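Local coordinates for protein pyridoxal 5'-phosphate synthase subunit PdxT (PDB 2YWD) that probably hydrolyses glutamine to glutamate and ammonia, which is passed on to the PdxS subunit for the synthesis of pyridoxal 5'-phosphate, at residues W106-A111 against V140-G145; G6-Q11 against K29-K34. All coordinates share one frame; numbering follows the deposited sequence.

Contact 1: residues W106-A111 against V140-G145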
loop_
_atom_site.group_PDB
_atom_site.type_symbol
_atom_site.label_atom_id
_atom_site.label_comp_id
_atom_site.label_asym_id
_atom_site.label_seq_id
_atom_site.Cartn_x
_atom_site.Cartn_y
_atom_site.Cartn_z
ATOM N N TRP A 106 11.407 -7.238 3.165
ATOM C CA TRP A 106 12.226 -6.467 4.094
ATOM C C TRP A 106 12.204 -5.065 3.507
ATOM O O TRP A 106 12.669 -4.859 2.387
ATOM C CB TRP A 106 13.666 -6.981 4.101
ATOM C CG TRP A 106 13.902 -8.175 4.971
ATOM C CD1 TRP A 106 13.087 -9.257 5.126
ATOM C CD2 TRP A 106 15.059 -8.425 5.777
ATOM N NE1 TRP A 106 13.665 -10.169 5.980
ATOM C CE2 TRP A 106 14.876 -9.682 6.393
ATOM C CE3 TRP A 106 16.235 -7.707 6.036
ATOM C CZ2 TRP A 106 15.827 -10.240 7.254
ATOM C CZ3 TRP A 106 17.183 -8.263 6.892
ATOM C CH2 TRP A 106 16.971 -9.518 7.491
ATOM N N VAL A 107 11.658 -4.108 4.247
ATOM C CA VAL A 107 11.585 -2.739 3.757
ATOM C C VAL A 107 12.345 -1.774 4.649
ATOM O O VAL A 107 12.231 -1.826 5.874
ATOM C CB VAL A 107 10.123 -2.251 3.670
ATOM C CG1 VAL A 107 10.087 -0.782 3.264
ATOM C CG2 VAL A 107 9.348 -3.096 2.667
ATOM N N GLU A 108 13.120 -0.889 4.032
ATOM C CA GLU A 108 13.860 0.106 4.795
ATOM C C GLU A 108 13.224 1.463 4.510
ATOM O O GLU A 108 13.076 1.865 3.353
ATOM C CB GLU A 108 15.338 0.125 4.398
ATOM C CG GLU A 108 16.197 0.900 5.390
ATOM C CD GLU A 108 17.646 1.015 4.965
ATOM O OE1 GLU A 108 18.075 0.250 4.073
ATOM O OE2 GLU A 108 18.357 1.873 5.537
ATOM N N ARG A 109 12.834 2.157 5.571
ATOM C CA ARG A 109 12.198 3.461 5.447
ATOM C C ARG A 109 13.127 4.523 4.858
ATOM O O ARG A 109 14.329 4.520 5.129
ATOM C CB ARG A 109 11.700 3.911 6.829
ATOM C CG ARG A 109 10.480 3.138 7.331
ATOM C CD ARG A 109 10.310 3.287 8.842
ATOM N NE ARG A 109 10.566 4.658 9.273
ATOM C CZ ARG A 109 10.656 5.043 10.541
ATOM N NH1 ARG A 109 10.501 4.166 11.524
ATOM N NH2 ARG A 109 10.937 6.308 10.825
ATOM N N ASN A 110 12.555 5.404 4.032
ATOM C CA ASN A 110 13.265 6.530 3.405
ATOM C C ASN A 110 14.750 6.223 3.181
ATOM O O ASN A 110 15.632 6.881 3.743
ATOM C CB ASN A 110 13.089 7.764 4.304
ATOM C CG ASN A 110 13.653 9.029 3.696
ATOM O OD1 ASN A 110 13.794 9.141 2.483
ATOM N ND2 ASN A 110 13.960 10.005 4.547
ATOM N N ALA A 111 15.015 5.243 2.323
ATOM C CA ALA A 111 16.379 4.792 2.080
ATOM C C ALA A 111 16.967 4.963 0.685
ATOM O O ALA A 111 17.974 4.322 0.373
ATOM C CB ALA A 111 16.484 3.318 2.494
ATOM N N VAL A 140 12.521 1.581 0.608
ATOM C CA VAL A 140 13.149 0.681 -0.342
ATOM C C VAL A 140 12.850 -0.771 0.004
ATOM O O VAL A 140 12.909 -1.167 1.168
ATOM C CB VAL A 140 14.681 0.905 -0.362
ATOM C CG1 VAL A 140 15.373 -0.153 -1.228
ATOM C CG2 VAL A 140 14.984 2.308 -0.889
ATOM N N PHE A 141 12.496 -1.552 -1.009
ATOM C CA PHE A 141 12.230 -2.971 -0.819
ATOM C C PHE A 141 13.607 -3.632 -0.876
ATOM O O PHE A 141 14.157 -3.820 -1.959
ATOM C CB PHE A 141 11.352 -3.504 -1.954
ATOM C CG PHE A 141 9.913 -3.077 -1.868
ATOM C CD1 PHE A 141 9.066 -3.634 -0.914
ATOM C CD2 PHE A 141 9.398 -2.137 -2.756
ATOM C CE1 PHE A 141 7.721 -3.265 -0.846
ATOM C CE2 PHE A 141 8.053 -1.759 -2.698
ATOM C CZ PHE A 141 7.216 -2.325 -1.742
ATOM N N ARG A 142 14.162 -3.979 0.284
ATOM C CA ARG A 142 15.490 -4.586 0.335
ATOM C C ARG A 142 15.532 -6.059 -0.069
ATOM O O ARG A 142 16.408 -6.470 -0.839
ATOM C CB ARG A 142 16.096 -4.405 1.731
ATOM C CG ARG A 142 16.429 -2.952 2.083
ATOM C CD ARG A 142 17.486 -2.376 1.141
ATOM N NE ARG A 142 17.996 -1.091 1.619
ATOM C CZ ARG A 142 18.919 -0.368 0.995
ATOM N NH1 ARG A 142 19.445 -0.796 -0.150
ATOM N NH2 ARG A 142 19.322 0.785 1.518
ATOM N N ARG A 143 14.607 -6.854 0.455
ATOM C CA ARG A 143 14.552 -8.274 0.108
ATOM C C ARG A 143 13.105 -8.698 -0.058
ATOM O O ARG A 143 12.217 -8.149 0.594
ATOM C CB ARG A 143 15.204 -9.137 1.190
ATOM C CG ARG A 143 16.631 -8.748 1.529
ATOM C CD ARG A 143 17.385 -9.912 2.155
ATOM N NE ARG A 143 16.659 -10.518 3.267
ATOM C CZ ARG A 143 17.097 -11.567 3.957
ATOM N NH1 ARG A 143 18.263 -12.123 3.651
ATOM N NH2 ARG A 143 16.372 -12.063 4.952
ATOM N N LEU A 144 12.875 -9.676 -0.928
ATOM C CA LEU A 144 11.528 -10.176 -1.183
ATOM C C LEU A 144 11.480 -11.695 -1.076
ATOM O O LEU A 144 12.400 -12.383 -1.516
ATOM C CB LEU A 144 11.067 -9.755 -2.582
ATOM C CG LEU A 144 11.063 -8.251 -2.876
ATOM C CD1 LEU A 144 10.637 -8.012 -4.319
ATOM C CD2 LEU A 144 10.120 -7.540 -1.914
ATOM N N GLY A 145 10.405 -12.213 -0.490
ATOM C CA GLY A 145 10.257 -13.651 -0.354
ATOM C C GLY A 145 10.023 -14.294 -1.709
ATOM O O GLY A 145 9.700 -13.609 -2.681
#

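Contact 2: residues G6-Q11 against K29-K34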
loop_
_atom_site.group_PDB
_atom_site.type_symbol
_atom_site.label_atom_id
_atom_site.label_comp_id
_atom_site.label_asym_id
_atom_site.label_seq_id
_atom_site.Cartn_x
_atom_site.Cartn_y
_atom_site.Cartn_z
ATOM N N GLY A 6 -12.456 0.556 0.776
ATOM C CA GLY A 6 -12.147 1.499 1.830
ATOM C C GLY A 6 -10.706 1.966 1.798
ATOM O O GLY A 6 -9.859 1.373 1.128
ATOM N N VAL A 7 -10.443 3.053 2.514
ATOM C CA VAL A 7 -9.098 3.609 2.631
ATOM C C VAL A 7 -8.904 3.829 4.126
ATOM O O VAL A 7 -9.734 4.473 4.765
ATOM C CB VAL A 7 -8.966 4.965 1.903
ATOM C CG1 VAL A 7 -7.531 5.476 2.013
ATOM C CG2 VAL A 7 -9.357 4.813 0.436
ATOM N N LEU A 8 -7.835 3.272 4.691
ATOM C CA LEU A 8 -7.571 3.430 6.121
ATOM C C LEU A 8 -7.386 4.918 6.375
ATOM O O LEU A 8 -6.543 5.558 5.745
ATOM C CB LEU A 8 -6.314 2.658 6.523
ATOM C CG LEU A 8 -6.063 2.509 8.025
ATOM C CD1 LEU A 8 -7.224 1.763 8.680
ATOM C CD2 LEU A 8 -4.766 1.752 8.238
ATOM N N ALA A 9 -8.180 5.470 7.289
ATOM C CA ALA A 9 -8.121 6.902 7.576
ATOM C C ALA A 9 -7.797 7.243 9.028
ATOM O O ALA A 9 -8.449 8.094 9.632
ATOM C CB ALA A 9 -9.439 7.556 7.175
ATOM N N LEU A 10 -6.788 6.586 9.582
ATOM C CA LEU A 10 -6.382 6.845 10.954
ATOM C C LEU A 10 -5.432 8.037 11.008
ATOM O O LEU A 10 -5.417 8.793 11.983
ATOM C CB LEU A 10 -5.695 5.610 11.535
ATOM C CG LEU A 10 -6.572 4.359 11.638
ATOM C CD1 LEU A 10 -5.748 3.207 12.180
ATOM C CD2 LEU A 10 -7.767 4.640 12.541
ATOM N N GLN A 11 -4.647 8.195 9.946
ATOM C CA GLN A 11 -3.667 9.274 9.836
ATOM C C GLN A 11 -3.159 9.306 8.407
ATOM O O GLN A 11 -3.229 8.308 7.692
ATOM C CB GLN A 11 -2.482 9.003 10.773
ATOM C CG GLN A 11 -1.379 10.075 10.820
ATOM C CD GLN A 11 -0.456 10.094 9.596
ATOM O OE1 GLN A 11 -0.057 9.048 9.077
ATOM N NE2 GLN A 11 -0.093 11.294 9.150
ATOM N N LYS A 29 -14.891 4.332 1.370
ATOM C CA LYS A 29 -15.306 4.384 2.760
ATOM C C LYS A 29 -14.080 4.673 3.621
ATOM O O LYS A 29 -13.050 4.015 3.489
ATOM C CB LYS A 29 -15.934 3.045 3.168
ATOM C CG LYS A 29 -16.093 2.839 4.673
ATOM C CD LYS A 29 -16.893 3.955 5.325
ATOM C CE LYS A 29 -16.934 3.785 6.842
ATOM N NZ LYS A 29 -17.688 4.888 7.514
ATOM N N GLU A 30 -14.183 5.676 4.484
ATOM C CA GLU A 30 -13.074 6.008 5.368
ATOM C C GLU A 30 -13.100 5.044 6.547
ATOM O O GLU A 30 -14.069 4.993 7.298
ATOM C CB GLU A 30 -13.186 7.460 5.848
ATOM C CG GLU A 30 -12.771 8.472 4.792
ATOM C CD GLU A 30 -12.928 9.909 5.247
ATOM O OE1 GLU A 30 -12.781 10.175 6.456
ATOM O OE2 GLU A 30 -13.181 10.778 4.389
ATOM N N VAL A 31 -12.034 4.263 6.688
ATOM C CA VAL A 31 -11.943 3.286 7.764
ATOM C C VAL A 31 -11.217 3.875 8.972
ATOM O O VAL A 31 -10.038 4.223 8.892
ATOM C CB VAL A 31 -11.209 2.011 7.280
ATOM C CG1 VAL A 31 -11.107 0.993 8.406
ATOM C CG2 VAL A 31 -11.955 1.408 6.097
ATOM N N ARG A 32 -11.936 4.003 10.082
ATOM C CA ARG A 32 -11.365 4.537 11.315
ATOM C C ARG A 32 -11.611 3.602 12.492
ATOM O O ARG A 32 -11.022 3.772 13.556
ATOM C CB ARG A 32 -11.955 5.908 11.643
ATOM C CG ARG A 32 -11.529 7.018 10.707
ATOM C CD ARG A 32 -11.806 8.375 11.332
ATOM N NE ARG A 32 -11.388 9.461 10.453
ATOM C CZ ARG A 32 -12.004 9.777 9.320
ATOM N NH1 ARG A 32 -13.072 9.089 8.933
ATOM N NH2 ARG A 32 -11.549 10.776 8.573
ATOM N N LYS A 33 -12.488 2.624 12.297
ATOM C CA LYS A 33 -12.815 1.656 13.338
ATOM C C LYS A 33 -12.815 0.258 12.735
ATOM O O LYS A 33 -13.034 0.098 11.532
ATOM C CB LYS A 33 -14.193 1.963 13.929
ATOM C CG LYS A 33 -14.294 3.318 14.607
ATOM C CD LYS A 33 -15.724 3.590 15.051
ATOM C CE LYS A 33 -15.845 4.928 15.769
ATOM N NZ LYS A 33 -17.257 5.226 16.151
ATOM N N LYS A 34 -12.576 -0.757 13.563
ATOM C CA LYS A 34 -12.544 -2.123 13.061
ATOM C C LYS A 34 -13.865 -2.507 12.403
ATOM O O LYS A 34 -13.880 -3.265 11.435
ATOM C CB LYS A 34 -12.204 -3.108 14.186
ATOM C CG LYS A 34 -13.196 -3.158 15.335
ATOM C CD LYS A 34 -12.699 -4.107 16.424
ATOM C CE LYS A 34 -13.697 -4.239 17.572
ATOM N NZ LYS A 34 -13.948 -2.947 18.270
HETATM O O HOH W 1 -8.701 10.532 10.674
#

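Contact 1: residues W106-A111 against V140-G145
Arg142 reaches across to Glu108, atom by atom. Arg142 CB sits 3.5 Å from Trp106 O. Arg142 CG then passes 4.0 Å from Glu108 CB, and a bend at chi2 (-62°) turns CD toward the Glu108 side, with the guanidinium beyond it meeting the carboxylate. Arg142 NE, 2.8 Å from Glu108 OE1, and Arg142 NH2, 2.9 Å from the same oxygen, grip it side-on in a salt bridge. OE1 lies close to the guanidinium plane; NE meets it nearly along the C-O axis, NH2 from above the carboxylate plane. An alanine in place of Glu108 would probably leave the Arg142 guanidinium without its countercharge here and freer to turn.

Arg143 leans the same way as Trp106. Arg143 NE stands 3.6 Å above the Trp106 ring, and Arg143 CZ lies 3.9 Å from the centroid of its six-membered ring, a cation-pi contact with the guanidinium tilted 55° to the ring. Ala111 CB packs on Val140 CG2. On the face opposite Trp106 and Glu108, Val107 CG2 touches Phe141 CD1 at 3.6 Å, and Ile85 also meets Val107.

Two backbone hydrogen bonds, one each way, join Glu108 and Val140. Trp106 O accepts a hydrogen bond from Arg142 N at 2.7 Å and a weak one from Arg143 N, while Trp106 N bonds to Arg143 O: two residues facing one, the classic beta bulge of an antiparallel pair.

Contact 2: residues G6-Q11 against K29-K34
Ala9 lays its CB over one face of the Arg32 guanidinium, 4.0 Å above the plane and over its centre. Arg32 gets there with a chain extended from CG to NE, Arg32 CG passing 3.4 Å from Ala9 O. A water ties the same two residues together, donating to Ala9 O and accepting from Arg32 NE. Beyond NE, Arg32 NH2 makes a salt bridge to Glu30 OE1, its modelled length short and doubtful, with a weak bond from NH1 to the same oxygen; Glu30 CB packs on Ala9 CB.

Strands 6-8 and 29-31 run parallel, their axes 30° apart, in a beta-alpha-beta unit whose helix 14-22 sends Phe14 against Val7, Ala9 and Arg32. Val7 N bonds to Lys29 O at 2.9 Å, Val31 N to Val7 O at 3.0 Å, and Ala9 N to Val31 O at 2.8 Å.

On the face away from that helix, Leu8 crosses Val31 at a slant, Leu8 CD1 to Val31 CG1 4.0 Å. Val31 has CG2 anti to its carbonyl carbon, on the Gly6 side, where a CB on that glycine would collide with it. Leu10 CD2 rests 3.5 Å from Arg32 O, and Leu56 also touches Leu10.

In the fold
Contacts 1 and 2 lie on opposite sides of the chain's centre, about 25 Å apart between centres and about 11 Å at the nearest atoms, without touching. Contact 2 pairs the outermost strand 29-31 with its neighbour 5-8 at one edge of the seven-stranded sheet; contact 1 belongs to the small three-stranded sheet. Each has a side chain within about 10 Å of the predicted glutaminase site. From contact 1, the side chain of Phe141 is about 9 Å from that of Cys81, the predicted nucleophile, and Arg109 is itself predicted to bind glutamine. From contact 2, the side chain of Val7 is about 8 Å from that of Glu174 of the predicted charge relay, while Gln11 OE1 hydrogen-bonds N of Glu49, predicted to bind glutamine.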